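Side-chain contacts in bifunctional pinoresinol-lariciresinol reductase 1 (Thuja plicata, PDB 1QYD), which reduces pinoresinol to lariciresinol and then (-)-lariciresinol to (+)-secoisolariciresinol in lignan biosynthesis, taking the 4R-hydride from NADPH: residues I20-I25 with K53-K58; D72-V77 with L97-A102; S167-D172 with C270-I275. One frame throughout, in Å; residues are numbered along the deposited sequence.

Overall arrangement
From the N terminus the three contacts follow one another in series: each closes its own loop before the next opens, and none nests or crosses. Contact 1 joins helix 17-26, which follows strand 7-10, central in the parallel sheet, to the turn leading into strand 58-60, outermost within this chain. Contact 2 closes a shorter loop, setting helix 67-74 against helix 96-105 with strand 79-82 between them in sequence; its centre is about 20 Å from that of contact 1. Contact 3 spans by far the longest interval, 97 residues, and lies across the chain's centre from both others, joining the loop after helix 161-164 to short helix 272-275, beside the inferred substrate residue His271.

Contact 1: residues I20-I25 with K53-K58; sequences IVNASI and KQLGAK
Ile25 overlaps Leu55 with CG2, while its CD1 reaches both Ala57 CB and Leu55 CB. CG2, anti to the backbone N, meets Leu55 CB at 4.0 Å and lies 3.9 Å from Leu55 O. CG1 sits beside the backbone N (chi1 -60°) and carries the chain outward, and Ile25 CD1 ends 4.1 Å from the methyl CB of Ala57. The Ile25 and Leu55 side chains cross at about a right angle; it is CB of Leu55 that meets the isoleucine. The branch end turns to the preceding helical turn, where Leu55 CD1 touches Asn22 ND2 at 3.6 Å, an amide nitrogen resting on a methyl. A type I turn from Lys53 to Gly56, closed by Gly56 N to Lys53 O, presents Leu55 to the helix. With an alanine here, Ile25 CG2 and CD1 are lost, which is likely to leave Ala57 CB without its methyl partner and a gap beside Leu55 CB. The turn leads on into strand 58-60. On the sheet side, Val21 and Ile25 rest on strand 31-34. A helix packed over a parallel sheet is typical of the Rossmann fold, here the NADP-binding fold of the NmrA-type reductases.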
ATOM      1  N   ILE A  20      -9.618 -24.260   2.741  1.00 13.73           N
ATOM      2  CA  ILE A  20     -10.286 -24.272   1.447  1.00 12.81           C
ATOM      3  C   ILE A  20      -9.689 -25.452   0.683  1.00 16.48           C
ATOM      4  O   ILE A  20     -10.442 -26.360   0.347  1.00 18.30           O
ATOM      5  CB  ILE A  20     -10.015 -22.926   0.740  1.00  9.68           C
ATOM      6  CG1 ILE A  20     -10.602 -21.784   1.524  1.00  2.00           C
ATOM      7  CG2 ILE A  20     -10.676 -22.919  -0.624  1.00 15.63           C
ATOM      8  CD1 ILE A  20     -10.026 -20.440   1.133  1.00  2.00           C
ATOM      9  N   VAL A  21      -8.359 -25.518   0.461  1.00 18.73           N
ATOM     10  CA  VAL A  21      -7.675 -26.649  -0.178  1.00 18.90           C
ATOM     11  C   VAL A  21      -8.070 -28.024   0.361  1.00 17.51           C
ATOM     12  O   VAL A  21      -8.505 -28.838  -0.449  1.00 21.51           O
ATOM     13  CB  VAL A  21      -6.120 -26.516  -0.056  1.00 19.19           C
ATOM     14  CG1 VAL A  21      -5.447 -27.685  -0.752  1.00 17.49           C
ATOM     15  CG2 VAL A  21      -5.602 -25.296  -0.768  1.00 16.93           C
ATOM     16  N   ASN A  22      -7.982 -28.369   1.653  1.00 18.50           N
ATOM     17  CA  ASN A  22      -8.383 -29.718   2.018  1.00 24.90           C
ATOM     18  C   ASN A  22      -9.883 -29.923   1.879  1.00 21.03           C
ATOM     19  O   ASN A  22     -10.337 -31.050   1.713  1.00 17.97           O
ATOM     20  CB  ASN A  22      -7.973 -30.075   3.453  1.00 35.04           C
ATOM     21  CG  ASN A  22      -7.665 -31.589   3.553  1.00 45.33           C
ATOM     22  OD1 ASN A  22      -8.496 -32.479   3.300  1.00 47.34           O
ATOM     23  ND2 ASN A  22      -6.425 -31.930   3.912  1.00 47.78           N
ATOM     24  N   ALA A  23     -10.679 -28.859   1.886  1.00 17.33           N
ATOM     25  CA  ALA A  23     -12.113 -28.985   1.671  1.00 16.97           C
ATOM     26  C   ALA A  23     -12.406 -29.491   0.264  1.00 20.20           C
ATOM     27  O   ALA A  23     -13.174 -30.435   0.106  1.00 23.95           O
ATOM     28  CB  ALA A  23     -12.796 -27.635   1.850  1.00 16.41           C
ATOM     29  N   SER A  24     -11.767 -28.884  -0.752  1.00 16.34           N
ATOM     30  CA  SER A  24     -11.828 -29.281  -2.144  1.00  7.72           C
ATOM     31  C   SER A  24     -11.624 -30.768  -2.333  1.00 13.51           C
ATOM     32  O   SER A  24     -12.485 -31.522  -2.792  1.00 15.86           O
ATOM     33  CB  SER A  24     -10.767 -28.561  -2.892  1.00 12.06           C
ATOM     34  OG  SER A  24     -11.111 -27.297  -3.403  1.00 20.31           O
ATOM     35  N   ILE A  25     -10.438 -31.189  -1.875  1.00 18.47           N
ATOM     36  CA  ILE A  25     -10.019 -32.569  -1.983  1.00 17.09           C
ATOM     37  C   ILE A  25     -11.056 -33.410  -1.248  1.00 17.04           C
ATOM     38  O   ILE A  25     -11.774 -34.120  -1.941  1.00 22.19           O
ATOM     39  CB  ILE A  25      -8.544 -32.622  -1.438  1.00 14.00           C
ATOM     40  CG1 ILE A  25      -7.644 -31.708  -2.285  1.00 12.00           C
ATOM     41  CG2 ILE A  25      -7.940 -34.002  -1.595  1.00 10.51           C
ATOM     42  CD1 ILE A  25      -6.137 -31.652  -1.905  1.00 14.29           C
ATOM     43  N   LYS A  53      -0.164 -32.412  -2.449  1.00 19.11           N
ATOM     44  CA  LYS A  53       0.068 -33.270  -3.594  1.00 15.42           C
ATOM     45  C   LYS A  53      -0.048 -34.733  -3.226  1.00 16.38           C
ATOM     46  O   LYS A  53      -0.562 -35.466  -4.054  1.00 23.05           O
ATOM     47  CB  LYS A  53       1.441 -32.908  -4.113  1.00 17.81           C
ATOM     48  CG  LYS A  53       1.962 -33.370  -5.469  1.00 14.35           C
ATOM     49  CD  LYS A  53       3.373 -33.851  -5.155  1.00  9.27           C
ATOM     50  CE  LYS A  53       4.248 -33.881  -6.348  1.00 10.75           C
ATOM     51  NZ  LYS A  53       4.474 -32.511  -6.766  1.00 21.61           N
ATOM     52  N   GLN A  54       0.358 -35.271  -2.065  1.00 20.05           N
ATOM     53  CA  GLN A  54       0.134 -36.701  -1.800  1.00 20.75           C
ATOM     54  C   GLN A  54      -1.276 -37.108  -1.357  1.00 21.05           C
ATOM     55  O   GLN A  54      -1.547 -38.231  -0.919  1.00 16.08           O
ATOM     56  CB  GLN A  54       1.131 -37.189  -0.769  1.00 28.53           C
ATOM     57  CG  GLN A  54       1.183 -36.567   0.619  1.00 36.77           C
ATOM     58  CD  GLN A  54       2.260 -37.256   1.472  1.00 48.05           C
ATOM     59  OE1 GLN A  54       3.477 -37.134   1.245  1.00 46.26           O
ATOM     60  NE2 GLN A  54       1.829 -38.036   2.470  1.00 47.75           N
ATOM     61  N   LEU A  55      -2.170 -36.118  -1.483  1.00 21.96           N
ATOM     62  CA  LEU A  55      -3.607 -36.252  -1.296  1.00 22.39           C
ATOM     63  C   LEU A  55      -4.333 -36.300  -2.628  1.00 21.30           C
ATOM     64  O   LEU A  55      -5.474 -36.768  -2.708  1.00 23.26           O
ATOM     65  CB  LEU A  55      -4.189 -35.100  -0.538  1.00 22.44           C
ATOM     66  CG  LEU A  55      -3.980 -35.125   0.932  1.00 23.90           C
ATOM     67  CD1 LEU A  55      -4.480 -33.803   1.495  1.00 29.65           C
ATOM     68  CD2 LEU A  55      -4.675 -36.357   1.521  1.00 17.15           C
ATOM     69  N   GLY A  56      -3.677 -35.781  -3.671  1.00 15.18           N
ATOM     70  CA  GLY A  56      -4.224 -35.894  -4.997  1.00 10.29           C
ATOM     71  C   GLY A  56      -4.261 -34.567  -5.699  1.00 11.17           C
ATOM     72  O   GLY A  56      -4.827 -34.460  -6.788  1.00 19.89           O
ATOM     73  N   ALA A  57      -3.692 -33.531  -5.106  1.00  7.95           N
ATOM     74  CA  ALA A  57      -3.662 -32.250  -5.779  1.00 14.73           C
ATOM     75  C   ALA A  57      -2.582 -32.229  -6.836  1.00 23.16           C
ATOM     76  O   ALA A  57      -1.548 -32.921  -6.778  1.00 31.37           O
ATOM     77  CB  ALA A  57      -3.352 -31.104  -4.840  1.00 10.66           C
ATOM     78  N   LYS A  58      -2.897 -31.378  -7.811  1.00 22.00           N
ATOM     79  CA  LYS A  58      -2.012 -31.097  -8.923  1.00 18.51           C
ATOM     80  C   LYS A  58      -1.375 -29.739  -8.631  1.00 19.52           C
ATOM     81  O   LYS A  58      -2.109 -28.831  -8.246  1.00 24.10           O
ATOM     82  CB  LYS A  58      -2.896 -31.130 -10.166  1.00 15.19           C
ATOM     83  CG  LYS A  58      -3.317 -32.579 -10.422  1.00 15.60           C
ATOM     84  CD  LYS A  58      -4.361 -32.726 -11.520  1.00 18.26           C
ATOM     85  CE  LYS A  58      -4.706 -34.213 -11.629  1.00 25.28           C
ATOM     86  NZ  LYS A  58      -5.926 -34.445 -12.384  1.00 23.39           N
TER

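Contact 2: residues D72-V77 with L97-A102; sequences DALKQV and LKLVEA
Leu99 is the first residue of 97-102 to touch the other segment, its CD1 meeting Leu74 CD2 at 4.1 Å. Its CG stands anti to the backbone N (chi1 -176°), which carries its CD1 round to Leu74 although CB does not point there. The two leucines lie askew of each other, methyl against methyl, while Leu99 also rests on Val10 of strand 7-10 and Leu74 on Leu8 of the same strand. Both helices thus pack on one face of the parallel sheet, the layered arrangement of a Rossmann fold, in which the chain runs from helix 67-74 through strand 79-82 to reach helix 96-105. One helical turn after Leu99 comes Ala102, whose CB points toward Leu74 and lies 3.6 Å from Leu74 CD1. Leu74 CD1 also lies 3.2 Å from Ala102 O, a tight approach; CD1 thus deals with Ala102 and CD2 with Leu99. A type I turn runs from Leu74 to Val77, with Val77 N bonded to Leu74 O. Gln76 folds back there, its NE2 donating to Asp72 O at 2.7 Å from above the carbonyl plane, with an N-H...O angle of 149°.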
ATOM      1  N   ASP A  72      -3.477 -20.073 -19.481  1.00  9.70           N
ATOM      2  CA  ASP A  72      -3.345 -21.455 -19.914  1.00 11.87           C
ATOM      3  C   ASP A  72      -3.975 -22.338 -18.871  1.00 17.37           C
ATOM      4  O   ASP A  72      -4.860 -23.144 -19.161  1.00 18.65           O
ATOM      5  CB  ASP A  72      -1.895 -21.951 -20.043  1.00 11.30           C
ATOM      6  CG  ASP A  72      -1.014 -21.472 -21.171  1.00 10.71           C
ATOM      7  OD1 ASP A  72       0.197 -21.650 -21.078  1.00 16.59           O
ATOM      8  OD2 ASP A  72      -1.520 -20.936 -22.146  1.00 19.28           O
ATOM      9  N   ALA A  73      -3.462 -22.043 -17.655  1.00 20.93           N
ATOM     10  CA  ALA A  73      -3.769 -22.701 -16.395  1.00 18.68           C
ATOM     11  C   ALA A  73      -5.265 -22.729 -16.067  1.00 15.01           C
ATOM     12  O   ALA A  73      -5.811 -23.787 -15.763  1.00  9.81           O
ATOM     13  CB  ALA A  73      -2.962 -21.970 -15.281  1.00 14.39           C
ATOM     14  N   LEU A  74      -5.893 -21.549 -16.227  1.00 11.52           N
ATOM     15  CA  LEU A  74      -7.291 -21.283 -15.935  1.00 10.09           C
ATOM     16  C   LEU A  74      -8.212 -21.958 -16.907  1.00 11.89           C
ATOM     17  O   LEU A  74      -9.367 -22.232 -16.585  1.00 13.31           O
ATOM     18  CB  LEU A  74      -7.592 -19.780 -15.969  1.00  8.49           C
ATOM     19  CG  LEU A  74      -6.725 -18.808 -15.161  1.00  5.11           C
ATOM     20  CD1 LEU A  74      -6.862 -17.417 -15.731  1.00  8.57           C
ATOM     21  CD2 LEU A  74      -7.127 -18.783 -13.740  1.00 14.71           C
ATOM     22  N   LYS A  75      -7.711 -22.215 -18.121  1.00 18.03           N
ATOM     23  CA  LYS A  75      -8.504 -22.910 -19.116  1.00 18.68           C
ATOM     24  C   LYS A  75      -8.704 -24.348 -18.708  1.00 18.74           C
ATOM     25  O   LYS A  75      -9.655 -25.010 -19.150  1.00 23.99           O
ATOM     26  CB  LYS A  75      -7.836 -22.867 -20.478  1.00 18.44           C
ATOM     27  CG  LYS A  75      -7.915 -21.526 -21.219  1.00 21.96           C
ATOM     28  CD  LYS A  75      -9.315 -21.023 -21.537  1.00 26.32           C
ATOM     29  CE  LYS A  75     -10.028 -21.775 -22.660  1.00 35.55           C
ATOM     30  NZ  LYS A  75     -11.420 -21.367 -22.821  1.00 33.06           N
ATOM     31  N   GLN A  76      -7.882 -24.839 -17.780  1.00 20.77           N
ATOM     32  CA  GLN A  76      -8.001 -26.233 -17.353  1.00 18.14           C
ATOM     33  C   GLN A  76      -9.049 -26.428 -16.268  1.00 13.25           C
ATOM     34  O   GLN A  76      -9.470 -27.550 -15.985  1.00 10.13           O
ATOM     35  CB  GLN A  76      -6.671 -26.768 -16.820  1.00 18.67           C
ATOM     36  CG  GLN A  76      -5.419 -26.513 -17.661  1.00 27.53           C
ATOM     37  CD  GLN A  76      -5.519 -26.789 -19.159  1.00 28.72           C
ATOM     38  OE1 GLN A  76      -5.946 -27.851 -19.639  1.00 21.35           O
ATOM     39  NE2 GLN A  76      -5.076 -25.749 -19.876  1.00 27.26           N
ATOM     40  N   VAL A  77      -9.482 -25.319 -15.674  1.00 10.87           N
ATOM     41  CA  VAL A  77     -10.437 -25.390 -14.590  1.00 15.48           C
ATOM     42  C   VAL A  77     -11.742 -24.575 -14.729  1.00 18.20           C
ATOM     43  O   VAL A  77     -11.867 -23.618 -15.490  1.00 22.86           O
ATOM     44  CB  VAL A  77      -9.668 -25.008 -13.305  1.00 13.67           C
ATOM     45  CG1 VAL A  77      -8.513 -25.965 -13.036  1.00 14.47           C
ATOM     46  CG2 VAL A  77      -9.141 -23.603 -13.451  1.00 14.76           C
ATOM     47  N   LEU A  97      -5.937  -8.530  -9.279  1.00  8.67           N
ATOM     48  CA  LEU A  97      -6.402  -7.757 -10.434  1.00  5.84           C
ATOM     49  C   LEU A  97      -5.905  -8.377 -11.735  1.00  9.56           C
ATOM     50  O   LEU A  97      -6.690  -8.607 -12.655  1.00  8.59           O
ATOM     51  CB  LEU A  97      -5.935  -6.309 -10.256  1.00  2.00           C
ATOM     52  CG  LEU A  97      -6.773  -5.534  -9.184  1.00  2.93           C
ATOM     53  CD1 LEU A  97      -6.114  -4.246  -8.788  1.00  6.96           C
ATOM     54  CD2 LEU A  97      -8.126  -5.148  -9.748  1.00  2.00           C
ATOM     55  N   LYS A  98      -4.613  -8.750 -11.728  1.00 11.76           N
ATOM     56  CA  LYS A  98      -3.929  -9.571 -12.719  1.00  8.77           C
ATOM     57  C   LYS A  98      -4.701 -10.860 -12.921  1.00 10.19           C
ATOM     58  O   LYS A  98      -4.987 -11.216 -14.053  1.00 14.96           O
ATOM     59  CB  LYS A  98      -2.537  -9.987 -12.262  1.00 18.91           C
ATOM     60  CG  LYS A  98      -1.614  -8.900 -11.728  1.00 22.04           C
ATOM     61  CD  LYS A  98      -0.232  -9.494 -11.583  1.00 22.60           C
ATOM     62  CE  LYS A  98       0.798  -8.382 -11.453  1.00 26.95           C
ATOM     63  NZ  LYS A  98       0.744  -7.739 -10.153  1.00 36.63           N
ATOM     64  N   LEU A  99      -5.041 -11.581 -11.857  1.00  5.90           N
ATOM     65  CA  LEU A  99      -5.915 -12.749 -11.970  1.00 10.33           C
ATOM     66  C   LEU A  99      -7.327 -12.464 -12.520  1.00 13.88           C
ATOM     67  O   LEU A  99      -7.937 -13.359 -13.096  1.00 14.04           O
ATOM     68  CB  LEU A  99      -5.931 -13.369 -10.571  1.00 10.36           C
ATOM     69  CG  LEU A  99      -6.619 -14.650 -10.118  1.00  9.44           C
ATOM     70  CD1 LEU A  99      -6.390 -15.840 -11.018  1.00 12.95           C
ATOM     71  CD2 LEU A  99      -6.038 -14.949  -8.759  1.00 10.55           C
ATOM     72  N   VAL A 100      -7.895 -11.243 -12.419  1.00 21.15           N
ATOM     73  CA  VAL A 100      -9.209 -10.864 -12.984  1.00 22.87           C
ATOM     74  C   VAL A 100      -9.126 -10.565 -14.493  1.00 18.67           C
ATOM     75  O   VAL A 100     -10.012 -10.873 -15.293  1.00 11.29           O
ATOM     76  CB  VAL A 100      -9.764  -9.621 -12.219  1.00 22.72           C
ATOM     77  CG1 VAL A 100     -11.105  -9.185 -12.802  1.00 20.44           C
ATOM     78  CG2 VAL A 100      -9.984  -9.971 -10.755  1.00 17.48           C
ATOM     79  N   GLU A 101      -8.013  -9.907 -14.813  1.00 17.98           N
ATOM     80  CA  GLU A 101      -7.544  -9.648 -16.158  1.00 15.51           C
ATOM     81  C   GLU A 101      -7.337 -10.999 -16.843  1.00 19.40           C
ATOM     82  O   GLU A 101      -7.738 -11.159 -17.993  1.00 26.58           O
ATOM     83  CB  GLU A 101      -6.215  -8.885 -16.104  1.00 12.78           C
ATOM     84  CG  GLU A 101      -6.222  -7.346 -16.113  1.00 26.10           C
ATOM     85  CD  GLU A 101      -6.771  -6.509 -14.938  1.00 41.40           C
ATOM     86  OE1 GLU A 101      -7.855  -6.804 -14.397  1.00 49.43           O
ATOM     87  OE2 GLU A 101      -6.111  -5.515 -14.581  1.00 46.73           O
ATOM     88  N   ALA A 102      -6.730 -12.008 -16.191  1.00 14.24           N
ATOM     89  CA  ALA A 102      -6.545 -13.331 -16.763  1.00 13.52           C
ATOM     90  C   ALA A 102      -7.815 -14.174 -16.871  1.00 14.82           C
ATOM     91  O   ALA A 102      -7.895 -15.102 -17.668  1.00 23.52           O
ATOM     92  CB  ALA A 102      -5.543 -14.096 -15.933  1.00 14.32           C
TER

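Contact 3: residues S167-D172 with C270-I275; sequences SLAQLD and CHLYQI
Ala169 meets Leu272 through its methyl and its carbonyl, on a loop that is braced two residues earlier. There Ser167 OG accepts from Ala169 N at 3.2 Å, with an N-H...O angle of 150°, which makes an ST turn; the same hydroxyl is hydrogen-bonded to Tyr163 O, so the turn is tied back to helix 161-164. Leu168 faces another part of the fold, touching Val232 and Trp236 of helix 229-241. Ala169 then points its CB toward Leu272, with CD1 of that leucine 4.3 Å from the methyl and 4.0 Å from Ala169 O. The carbonyl oxygen is not left to this apolar neighbour alone, for it is hydrogen-bonded to Tyr185 OH. Gln170 points its CB away from the helix; its side chain touches Val182 and Pro178. Leu171 makes the second apolar contact: its CD2 approaches Leu272 CD2 at 3.8 Å, the two side chains crossing at a slant. Leu272 can serve both partners because its CG is anti to the backbone N (chi1 -178°), sending the two methyls across to the loop, CD1 to Ala169 and CD2 chiefly to Leu171. The same Leu171 CD2 also sits at the edge of the Tyr273 ring, near its plane, 4.3 Å from Tyr273 CE2 and 4.1 Å from Tyr273 OH. Before these residues His271 takes the N-cap position of helix 272-275, its carbonyl accepting from both Gln274 N and Ile275 N; it is inferred to bind substrate, though its side chain takes no part here. Between the segments the join is apolar and largely buried, while hydrogen bonds to other parts of the chain hold the loop. The fit of loop to helix therefore probably rests on the shapes of Ala169, Leu171, Leu272 and Tyr273 rather than on polar pairing.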
ATOM      1  N   SER A 167      -7.347 -16.185  21.350  1.00 17.81           N
ATOM      2  CA  SER A 167      -6.920 -15.030  22.099  1.00 22.60           C
ATOM      3  C   SER A 167      -7.963 -14.476  23.077  1.00 24.63           C
ATOM      4  O   SER A 167      -7.578 -13.798  24.032  1.00 26.81           O
ATOM      5  CB  SER A 167      -6.545 -13.945  21.124  1.00 19.43           C
ATOM      6  OG  SER A 167      -7.656 -13.785  20.243  1.00 27.78           O
ATOM      7  N   LEU A 168      -9.256 -14.783  22.820  1.00 24.29           N
ATOM      8  CA  LEU A 168     -10.475 -14.246  23.457  1.00 24.23           C
ATOM      9  C   LEU A 168     -10.707 -12.773  23.076  1.00 22.48           C
ATOM     10  O   LEU A 168     -11.597 -12.094  23.581  1.00 27.44           O
ATOM     11  CB  LEU A 168     -10.400 -14.409  24.990  1.00 17.86           C
ATOM     12  CG  LEU A 168     -11.455 -15.243  25.727  1.00 15.97           C
ATOM     13  CD1 LEU A 168     -11.865 -16.449  24.939  1.00  7.25           C
ATOM     14  CD2 LEU A 168     -10.873 -15.685  27.064  1.00 11.46           C
ATOM     15  N   ALA A 169      -9.924 -12.380  22.050  1.00 19.07           N
ATOM     16  CA  ALA A 169      -9.804 -11.116  21.339  1.00 15.74           C
ATOM     17  C   ALA A 169      -8.869 -10.069  21.952  1.00 18.03           C
ATOM     18  O   ALA A 169      -9.059  -8.849  21.827  1.00 14.90           O
ATOM     19  CB  ALA A 169     -11.200 -10.530  21.160  1.00 15.74           C
ATOM     20  N   GLN A 170      -7.759 -10.540  22.551  1.00 19.07           N
ATOM     21  CA  GLN A 170      -6.887  -9.624  23.262  1.00 18.85           C
ATOM     22  C   GLN A 170      -5.731  -9.009  22.524  1.00 21.05           C
ATOM     23  O   GLN A 170      -4.968  -9.630  21.780  1.00 28.05           O
ATOM     24  CB  GLN A 170      -6.383 -10.313  24.503  1.00 19.24           C
ATOM     25  CG  GLN A 170      -7.183  -9.720  25.673  1.00 25.32           C
ATOM     26  CD  GLN A 170      -8.300 -10.572  26.249  1.00 17.61           C
ATOM     27  OE1 GLN A 170      -9.472 -10.215  26.300  1.00 25.51           O
ATOM     28  NE2 GLN A 170      -7.951 -11.729  26.763  1.00 21.82           N
ATOM     29  N   LEU A 171      -5.669  -7.716  22.832  1.00 23.03           N
ATOM     30  CA  LEU A 171      -4.759  -6.711  22.294  1.00 23.67           C
ATOM     31  C   LEU A 171      -3.288  -7.050  22.306  1.00 24.18           C
ATOM     32  O   LEU A 171      -2.481  -6.208  21.890  1.00 25.72           O
ATOM     33  CB  LEU A 171      -4.870  -5.352  23.055  1.00 28.59           C
ATOM     34  CG  LEU A 171      -6.123  -4.486  23.231  1.00 26.34           C
ATOM     35  CD1 LEU A 171      -5.745  -3.166  23.857  1.00 24.25           C
ATOM     36  CD2 LEU A 171      -6.750  -4.189  21.896  1.00 31.12           C
ATOM     37  N   ASP A 172      -2.950  -8.235  22.841  1.00 25.84           N
ATOM     38  CA  ASP A 172      -1.569  -8.657  23.030  1.00 29.93           C
ATOM     39  C   ASP A 172      -1.041  -9.636  22.002  1.00 30.86           C
ATOM     40  O   ASP A 172       0.176  -9.833  21.882  1.00 33.55           O
ATOM     41  CB  ASP A 172      -1.376  -9.256  24.453  1.00 23.49           C
ATOM     42  CG  ASP A 172      -2.190 -10.461  24.893  1.00 24.59           C
ATOM     43  OD1 ASP A 172      -2.896 -11.084  24.110  1.00 32.14           O
ATOM     44  OD2 ASP A 172      -2.114 -10.789  26.064  1.00 30.60           O
ATOM     45  N   CYS A 270      -9.231  -1.112  15.351  1.00 31.92           N
ATOM     46  CA  CYS A 270     -10.066  -0.443  14.338  1.00 34.18           C
ATOM     47  C   CYS A 270     -10.249  -1.341  13.147  1.00 35.18           C
ATOM     48  O   CYS A 270      -9.920  -1.095  11.986  1.00 42.45           O
ATOM     49  CB  CYS A 270      -9.521   0.920  13.806  1.00 31.23           C
ATOM     50  SG  CYS A 270      -8.087   1.011  12.713  1.00 24.49           S
ATOM     51  N   HIS A 271     -10.879  -2.416  13.589  1.00 33.33           N
ATOM     52  CA  HIS A 271     -11.209  -3.613  12.846  1.00 32.55           C
ATOM     53  C   HIS A 271     -11.746  -4.349  14.046  1.00 30.09           C
ATOM     54  O   HIS A 271     -12.929  -4.615  14.151  1.00 30.00           O
ATOM     55  CB  HIS A 271      -9.910  -4.176  12.255  1.00 36.05           C
ATOM     56  CG  HIS A 271      -9.725  -5.671  12.122  1.00 38.86           C
ATOM     57  ND1 HIS A 271      -8.634  -6.314  12.512  1.00 42.13           N
ATOM     58  CD2 HIS A 271     -10.603  -6.567  11.571  1.00 44.24           C
ATOM     59  CE1 HIS A 271      -8.826  -7.573  12.208  1.00 47.55           C
ATOM     60  NE2 HIS A 271     -10.008  -7.725  11.643  1.00 46.39           N
ATOM     61  N   LEU A 272     -10.888  -4.573  15.031  1.00 28.40           N
ATOM     62  CA  LEU A 272     -11.289  -5.100  16.317  1.00 23.61           C
ATOM     63  C   LEU A 272     -12.216  -4.099  16.987  1.00 22.86           C
ATOM     64  O   LEU A 272     -12.982  -4.422  17.891  1.00 25.82           O
ATOM     65  CB  LEU A 272     -10.047  -5.293  17.106  1.00 19.53           C
ATOM     66  CG  LEU A 272     -10.073  -5.870  18.471  1.00 11.57           C
ATOM     67  CD1 LEU A 272     -10.511  -7.307  18.449  1.00  9.26           C
ATOM     68  CD2 LEU A 272      -8.667  -5.778  19.012  1.00 14.01           C
ATOM     69  N   TYR A 273     -12.106  -2.854  16.531  1.00 22.14           N
ATOM     70  CA  TYR A 273     -12.950  -1.788  16.989  1.00 24.31           C
ATOM     71  C   TYR A 273     -14.173  -1.653  16.081  1.00 22.30           C
ATOM     72  O   TYR A 273     -15.166  -1.058  16.480  1.00 24.73           O
ATOM     73  CB  TYR A 273     -12.069  -0.520  17.067  1.00 31.35           C
ATOM     74  CG  TYR A 273     -11.101  -0.527  18.285  1.00 44.99           C
ATOM     75  CD1 TYR A 273     -11.197   0.479  19.264  1.00 47.94           C
ATOM     76  CD2 TYR A 273     -10.150  -1.543  18.494  1.00 49.52           C
ATOM     77  CE1 TYR A 273     -10.387   0.476  20.408  1.00 48.89           C
ATOM     78  CE2 TYR A 273      -9.336  -1.559  19.640  1.00 49.74           C
ATOM     79  CZ  TYR A 273      -9.461  -0.548  20.595  1.00 51.02           C
ATOM     80  OH  TYR A 273      -8.685  -0.567  21.747  1.00 57.24           O
ATOM     81  N   GLN A 274     -14.197  -2.229  14.872  1.00 18.44           N
ATOM     82  CA  GLN A 274     -15.391  -2.248  14.033  1.00  9.92           C
ATOM     83  C   GLN A 274     -16.196  -3.477  14.415  1.00 13.71           C
ATOM     84  O   GLN A 274     -17.415  -3.426  14.368  1.00 16.56           O
ATOM     85  CB  GLN A 274     -15.048  -2.368  12.568  1.00 11.59           C
ATOM     86  CG  GLN A 274     -13.880  -1.537  12.044  1.00 14.39           C
ATOM     87  CD  GLN A 274     -14.037  -0.033  11.868  1.00 17.52           C
ATOM     88  OE1 GLN A 274     -15.121   0.538  11.709  1.00 28.15           O
ATOM     89  NE2 GLN A 274     -12.897   0.649  11.846  1.00 19.61           N
ATOM     90  N   ILE A 275     -15.546  -4.612  14.744  1.00 18.36           N
ATOM     91  CA  ILE A 275     -16.140  -5.846  15.288  1.00 19.01           C
ATOM     92  C   ILE A 275     -16.881  -5.650  16.659  1.00 21.64           C
ATOM     93  O   ILE A 275     -18.079  -5.938  16.810  1.00 17.89           O
ATOM     94  CB  ILE A 275     -15.017  -6.934  15.478  1.00 10.70           C
ATOM     95  CG1 ILE A 275     -14.391  -7.324  14.185  1.00 15.30           C
ATOM     96  CG2 ILE A 275     -15.598  -8.225  16.006  1.00 10.50           C
ATOM     97  CD1 ILE A 275     -13.193  -8.274  14.420  1.00 14.71           C
TER